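PDB 3TCO: thioredoxin (TrxA-1) from Sulfolobus solfataricus, which probably reduces protein disulfides through a redox-active cysteine pair, as thioredoxins generally do. Local coordinates for residues Glu3-Glu11 with Ala47-Arg58. Residues are numbered along the deposited sequence; the frame is centred on the assembly and turned at random.
With EDO (1,2-ethanediol), chain D.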
ATOM      1  N   GLU A   3      -4.066 -12.771  11.321  1.00 29.71           N
ATOM      2  CA  GLU A   3      -5.294 -12.217  10.674  1.00 30.42           C
ATOM      3  C   GLU A   3      -4.902 -11.182   9.624  1.00 29.13           C
ATOM      4  O   GLU A   3      -3.779 -10.673   9.627  1.00 29.48           O
ATOM      5  CB  GLU A   3      -6.200 -11.562  11.720  1.00 32.00           C
ATOM      6  CG  GLU A   3      -5.810 -10.128  12.047  1.00 34.07           C
ATOM      7  CD  GLU A   3      -6.573  -9.547  13.225  1.00 33.90           C
ATOM      8  OE1 GLU A   3      -7.705  -9.998  13.491  1.00 35.53           O
ATOM      9  OE2 GLU A   3      -6.038  -8.624  13.875  1.00 33.75           O
ATOM     10  N   ASP A   4      -5.838 -10.863   8.735  1.00 27.40           N
ATOM     11  CA  ASP A   4      -5.589  -9.899   7.665  1.00 24.96           C
ATOM     12  C   ASP A   4      -6.355  -8.604   7.898  1.00 23.78           C
ATOM     13  O   ASP A   4      -7.584  -8.573   7.817  1.00 24.87           O
ATOM     14  CB  ASP A   4      -6.000 -10.498   6.314  1.00 24.88           C
ATOM     15  CG  ASP A   4      -5.625  -9.608   5.147  1.00 23.70           C
ATOM     16  OD1 ASP A   4      -5.071  -8.522   5.395  1.00 22.26           O
ATOM     17  OD2 ASP A   4      -5.877  -9.993   3.983  1.00 26.72           O
ATOM     18  N   VAL A   5      -5.628  -7.534   8.191  1.00 22.38           N
ATOM     19  CA  VAL A   5      -6.250  -6.245   8.437  1.00 20.26           C
ATOM     20  C   VAL A   5      -6.044  -5.276   7.283  1.00 18.49           C
ATOM     21  O   VAL A   5      -6.331  -4.081   7.411  1.00 19.04           O
ATOM     22  CB  VAL A   5      -5.718  -5.621   9.738  1.00 19.66           C
ATOM     23  CG1 VAL A   5      -6.038  -6.545  10.907  1.00 19.13           C
ATOM     24  CG2 VAL A   5      -4.200  -5.391   9.633  1.00 20.69           C
ATOM     25  N   THR A   6      -5.550  -5.784   6.158  1.00 17.08           N
ATOM     26  CA  THR A   6      -5.349  -4.948   4.982  1.00 16.92           C
ATOM     27  C   THR A   6      -6.711  -4.679   4.365  1.00 16.55           C
ATOM     28  O   THR A   6      -7.665  -5.425   4.585  1.00 15.49           O
ATOM     29  CB  THR A   6      -4.432  -5.613   3.941  1.00 17.99           C
ATOM     30  OG1 THR A   6      -5.042  -6.816   3.448  1.00 18.09           O
ATOM     31  CG2 THR A   6      -3.086  -5.930   4.573  1.00 18.08           C
ATOM     32  N   LEU A   7      -6.787  -3.610   3.582  1.00 15.83           N
ATOM     33  CA  LEU A   7      -8.040  -3.181   2.975  1.00 13.23           C
ATOM     34  C   LEU A   7      -7.992  -3.098   1.462  1.00 14.25           C
ATOM     35  O   LEU A   7      -7.119  -2.436   0.895  1.00 11.75           O
ATOM     36  CB  LEU A   7      -8.415  -1.794   3.526  1.00 14.16           C
ATOM     37  CG  LEU A   7      -9.550  -1.020   2.835  1.00 14.70           C
ATOM     38  CD1 LEU A   7     -10.878  -1.653   3.169  1.00 13.87           C
ATOM     39  CD2 LEU A   7      -9.537   0.431   3.291  1.00 14.88           C
ATOM     40  N   VAL A   8      -8.948  -3.750   0.810  1.00 12.76           N
ATOM     41  CA  VAL A   8      -9.032  -3.695  -0.641  1.00 14.19           C
ATOM     42  C   VAL A   8      -9.472  -2.286  -1.081  1.00 13.15           C
ATOM     43  O   VAL A   8     -10.454  -1.733  -0.582  1.00 16.53           O
ATOM     44  CB  VAL A   8     -10.061  -4.719  -1.180  1.00 15.99           C
ATOM     45  CG1 VAL A   8     -10.243  -4.528  -2.682  1.00 18.07           C
ATOM     46  CG2 VAL A   8      -9.590  -6.152  -0.883  1.00 18.19           C
ATOM     47  N   LEU A   9      -8.735  -1.709  -2.015  1.00 14.16           N
ATOM     48  CA  LEU A   9      -9.052  -0.388  -2.527  1.00 13.73           C
ATOM     49  C   LEU A   9      -9.392  -0.456  -4.003  1.00 15.70           C
ATOM     50  O   LEU A   9      -8.768  -1.220  -4.748  1.00 15.87           O
ATOM     51  CB  LEU A   9      -7.854   0.548  -2.373  1.00 13.54           C
ATOM     52  CG  LEU A   9      -7.428   0.940  -0.952  1.00 13.21           C
ATOM     53  CD1 LEU A   9      -6.118   1.731  -0.965  1.00 12.31           C
ATOM     54  CD2 LEU A   9      -8.552   1.741  -0.330  1.00 11.56           C
ATOM     55  N   THR A  10     -10.388   0.334  -4.406  1.00 15.06           N
ATOM     56  CA  THR A  10     -10.778   0.466  -5.810  1.00 16.00           C
ATOM     57  C   THR A  10     -11.147   1.935  -5.988  1.00 16.72           C
ATOM     58  O   THR A  10     -11.035   2.734  -5.051  1.00 16.22           O
ATOM     59  CB  THR A  10     -12.018  -0.367  -6.199  1.00 15.85           C
ATOM     60  OG1 THR A  10     -13.172   0.168  -5.546  1.00 15.15           O
ATOM     61  CG2 THR A  10     -11.834  -1.834  -5.805  1.00 17.64           C
ATOM     62  N   GLU A  11     -11.582   2.299  -7.184  1.00 17.65           N
ATOM     63  CA  GLU A  11     -11.976   3.676  -7.445  1.00 19.87           C
ATOM     64  C   GLU A  11     -13.129   4.055  -6.523  1.00 18.61           C
ATOM     65  O   GLU A  11     -13.353   5.231  -6.246  1.00 18.30           O
ATOM     66  CB  GLU A  11     -12.410   3.831  -8.906  1.00 24.42           C
ATOM     67  CG  GLU A  11     -11.579   4.814  -9.711  1.00 33.71           C
ATOM     68  CD  GLU A  11     -11.375   4.349 -11.151  1.00 38.27           C
ATOM     69  OE1 GLU A  11     -12.346   3.842 -11.762  1.00 40.72           O
ATOM     70  OE2 GLU A  11     -10.247   4.495 -11.672  1.00 39.36           O
ATOM     71  N   ALA A  47       1.109  -4.600   8.676  1.00 14.99           N
ATOM     72  CA  ALA A  47      -0.222  -4.009   8.803  1.00 15.16           C
ATOM     73  C   ALA A  47      -0.856  -4.442  10.132  1.00 15.39           C
ATOM     74  O   ALA A  47      -1.559  -3.662  10.783  1.00 14.36           O
ATOM     75  CB  ALA A  47      -1.115  -4.430   7.634  1.00 15.60           C
ATOM     76  N   GLU A  48      -0.610  -5.689  10.523  1.00 15.97           N
ATOM     77  CA  GLU A  48      -1.145  -6.207  11.778  1.00 18.39           C
ATOM     78  C   GLU A  48      -0.465  -5.490  12.954  1.00 18.50           C
ATOM     79  O   GLU A  48      -1.117  -5.127  13.937  1.00 19.13           O
ATOM     80  CB  GLU A  48      -0.897  -7.717  11.852  1.00 20.60           C
ATOM     81  CG  GLU A  48      -1.284  -8.379  13.167  1.00 24.16           C
ATOM     82  CD  GLU A  48      -2.742  -8.184  13.548  1.00 28.25           C
ATOM     83  OE1 GLU A  48      -3.606  -8.083  12.652  1.00 29.36           O
ATOM     84  OE2 GLU A  48      -3.027  -8.152  14.760  1.00 32.29           O
ATOM     85  N   LYS A  49       0.842  -5.279  12.858  1.00 18.33           N
ATOM     86  CA  LYS A  49       1.560  -4.596  13.930  1.00 18.43           C
ATOM     87  C   LYS A  49       0.992  -3.207  14.177  1.00 19.08           C
ATOM     88  O   LYS A  49       0.974  -2.733  15.320  1.00 18.80           O
ATOM     89  CB  LYS A  49       3.047  -4.461  13.604  1.00 22.13           C
ATOM     90  CG  LYS A  49       3.835  -5.764  13.581  1.00 25.14           C
ATOM     91  CD  LYS A  49       5.337  -5.474  13.521  1.00 28.08           C
ATOM     92  CE  LYS A  49       6.151  -6.760  13.510  1.00 30.29           C
ATOM     93  NZ  LYS A  49       7.626  -6.491  13.582  1.00 32.03           N
ATOM     94  N   TYR A  50       0.542  -2.541  13.112  1.00 16.48           N
ATOM     95  CA  TYR A  50      -0.020  -1.199  13.237  1.00 15.49           C
ATOM     96  C   TYR A  50      -1.537  -1.184  13.085  1.00 16.14           C
ATOM     97  O   TYR A  50      -2.123  -0.203  12.626  1.00 15.20           O
ATOM     98  CB  TYR A  50       0.608  -0.255  12.205  1.00 14.95           C
ATOM     99  CG  TYR A  50       2.063   0.029  12.480  1.00 15.08           C
ATOM    100  CD1 TYR A  50       3.070  -0.743  11.904  1.00 17.11           C
ATOM    101  CD2 TYR A  50       2.438   1.049  13.360  1.00 17.43           C
ATOM    102  CE1 TYR A  50       4.417  -0.509  12.196  1.00 16.60           C
ATOM    103  CE2 TYR A  50       3.783   1.284  13.661  1.00 18.57           C
ATOM    104  CZ  TYR A  50       4.763   0.497  13.073  1.00 19.96           C
ATOM    105  OH  TYR A  50       6.094   0.701  13.371  1.00 23.73           O
ATOM    106  N   LYS A  51      -2.173  -2.281  13.470  1.00 17.44           N
ATOM    107  CA  LYS A  51      -3.629  -2.372  13.390  1.00 16.74           C
ATOM    108  C   LYS A  51      -4.272  -1.183  14.115  1.00 18.52           C
ATOM    109  O   LYS A  51      -3.878  -0.844  15.228  1.00 18.12           O
ATOM    110  CB  LYS A  51      -4.095  -3.690  14.020  1.00 18.39           C
ATOM    111  CG  LYS A  51      -5.597  -3.890  14.017  1.00 15.92           C
ATOM    112  CD  LYS A  51      -5.977  -5.220  14.651  1.00 16.90           C
ATOM    113  CE  LYS A  51      -7.497  -5.380  14.680  1.00 16.89           C
ATOM    114  NZ  LYS A  51      -7.877  -6.778  15.073  1.00 17.33           N
ATOM    115  N   GLY A  52      -5.234  -0.535  13.459  1.00 17.87           N
ATOM    116  CA  GLY A  52      -5.912   0.604  14.048  1.00 17.74           C
ATOM    117  C   GLY A  52      -5.182   1.932  13.982  1.00 16.96           C
ATOM    118  O   GLY A  52      -5.770   2.974  14.278  1.00 16.92           O
ATOM    119  N   LYS A  53      -3.920   1.920  13.564  1.00 15.32           N
ATOM    120  CA  LYS A  53      -3.131   3.148  13.531  1.00 16.32           C
ATOM    121  C   LYS A  53      -2.875   3.747  12.152  1.00 14.39           C
ATOM    122  O   LYS A  53      -2.670   4.955  12.026  1.00 14.46           O
ATOM    123  CB  LYS A  53      -1.798   2.911  14.252  1.00 16.57           C
ATOM    124  CG  LYS A  53      -1.970   2.412  15.692  1.00 22.43           C
ATOM    125  CD  LYS A  53      -0.634   2.351  16.432  1.00 25.94           C
ATOM    126  CE  LYS A  53      -0.835   2.051  17.917  1.00 27.25           C
ATOM    127  NZ  LYS A  53      -1.453   0.709  18.164  1.00 30.15           N
ATOM    128  N   ALA A  54      -2.858   2.899  11.132  1.00 13.55           N
ATOM    129  CA  ALA A  54      -2.661   3.340   9.751  1.00 11.84           C
ATOM    130  C   ALA A  54      -3.379   2.339   8.875  1.00 12.81           C
ATOM    131  O   ALA A  54      -3.548   1.185   9.270  1.00 14.63           O
ATOM    132  CB  ALA A  54      -1.192   3.372   9.388  1.00 10.42           C
ATOM    133  N   VAL A  55      -3.805   2.778   7.695  1.00 12.32           N
ATOM    134  CA  VAL A  55      -4.512   1.900   6.782  1.00 11.17           C
ATOM    135  C   VAL A  55      -3.559   1.299   5.760  1.00 13.38           C
ATOM    136  O   VAL A  55      -2.785   2.012   5.111  1.00 11.06           O
ATOM    137  CB  VAL A  55      -5.643   2.659   6.055  1.00 13.36           C
ATOM    138  CG1 VAL A  55      -6.345   1.729   5.042  1.00 11.90           C
ATOM    139  CG2 VAL A  55      -6.642   3.194   7.087  1.00 12.14           C
ATOM    140  N   PHE A  56      -3.588  -0.026   5.668  1.00 12.92           N
ATOM    141  CA  PHE A  56      -2.741  -0.745   4.732  1.00 14.30           C
ATOM    142  C   PHE A  56      -3.615  -1.264   3.596  1.00 12.56           C
ATOM    143  O   PHE A  56      -4.128  -2.382   3.635  1.00 11.47           O
ATOM    144  CB  PHE A  56      -2.015  -1.903   5.434  1.00 13.00           C
ATOM    145  CG  PHE A  56      -0.891  -1.447   6.347  1.00 14.18           C
ATOM    146  CD1 PHE A  56      -1.164  -0.708   7.492  1.00 12.61           C
ATOM    147  CD2 PHE A  56       0.435  -1.750   6.050  1.00 14.71           C
ATOM    148  CE1 PHE A  56      -0.133  -0.274   8.332  1.00 12.52           C
ATOM    149  CE2 PHE A  56       1.480  -1.319   6.888  1.00 15.08           C
ATOM    150  CZ  PHE A  56       1.196  -0.582   8.028  1.00 12.23           C
ATOM    151  N   GLY A  57      -3.768  -0.426   2.584  1.00 12.38           N
ATOM    152  CA  GLY A  57      -4.583  -0.785   1.447  1.00 12.84           C
ATOM    153  C   GLY A  57      -3.841  -1.655   0.454  1.00 13.99           C
ATOM    154  O   GLY A  57      -2.614  -1.755   0.482  1.00 13.09           O
ATOM    155  N   ARG A  58      -4.617  -2.289  -0.419  1.00 13.77           N
ATOM    156  CA  ARG A  58      -4.085  -3.142  -1.466  1.00 15.65           C
ATOM    157  C   ARG A  58      -4.855  -2.771  -2.713  1.00 15.19           C
ATOM    158  O   ARG A  58      -6.088  -2.692  -2.694  1.00 15.59           O
ATOM    159  CB  ARG A  58      -4.307  -4.627  -1.144  1.00 16.97           C
ATOM    160  CG  ARG A  58      -3.531  -5.105   0.075  1.00 20.72           C
ATOM    161  CD  ARG A  58      -3.558  -6.622   0.220  1.00 24.77           C
ATOM    162  NE  ARG A  58      -4.881  -7.158   0.515  1.00 27.16           N
ATOM    163  CZ  ARG A  58      -5.619  -7.838  -0.360  1.00 28.73           C
ATOM    164  NH1 ARG A  58      -5.164  -8.055  -1.588  1.00 26.35           N
ATOM    165  NH2 ARG A  58      -6.799  -8.326   0.004  1.00 28.82           N
TER
HETATM  166  C1  EDO D 500      -8.248  -0.665   8.490  1.00 16.49           C
HETATM  167  O1  EDO D 500      -8.426  -0.326   9.868  1.00 19.52           O
HETATM  168  C2  EDO D 500      -8.833  -2.056   8.232  1.00 15.79           C
HETATM  169  O2  EDO D 500      -8.195  -3.013   9.083  1.00 13.80           O
HETATM  170  O   HOH W   1      -8.194  -7.895   3.022  1.00 36.65           O
HETATM  171  O   HOH W   2      -4.951  -1.706   7.519  1.00 13.63           O
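Arg58 NE donates to Thr6 OG1 at 3.0 Å, with the oxygen only 10° out of the guanidinium plane. The arginine chain bends at its third torsion (chi3 -67°), which turns NE back onto the threonine. Val8 CG2 packs against Arg58 NH2, 3.6 Å away. The backbones pair in parallel, Leu7 with Gly57 and Val8 with Arg58. Leu7 N donates to Phe56 O, Arg58 N to Leu7 O, and Leu9 N to Arg58 O. Leu7 CD2 meets Val55 CG1 on the other face, and Leu9 CD1 lies on the bare CA of Gly57. Short strand 7-8 thus forms an edge of the thioredoxin sheet, beside strand 55-60.

Before the strand, water 2 links Val5 O to Phe56 N. Val5 CG2 and Thr6 CG2 both touch Ala47 CB near the end of helix 34-49. Near the N-terminus, the fully extended Lys51 brings NZ to Glu3 OE2 at 2.9 Å in a salt bridge, from the syn side but tilted out of the carboxylate plane. Glu48 bends at its second torsion and brings OE1 to 2.8 Å from the same Glu3 OE2, the carboxylate planes 52° apart.

In the second shell, Asp4 OD1 accepts from Thr6 N in an Asx turn and from Thr6 OG1 at 2.6 Å. The threonine hydroxyl thus donates a hydrogen bond to Asp4 OD1 and accepts one from Arg58 NE. The pairing probably polarises it. Asp4 OD2 stays 4.4 Å from Arg58 NH2, too far for a salt bridge and well out of the guanidinium plane, so any attraction is probably only electrostatic. At the other end, Lys51 NZ would offset part of the negative charge gathered where Glu3 and Glu48 meet.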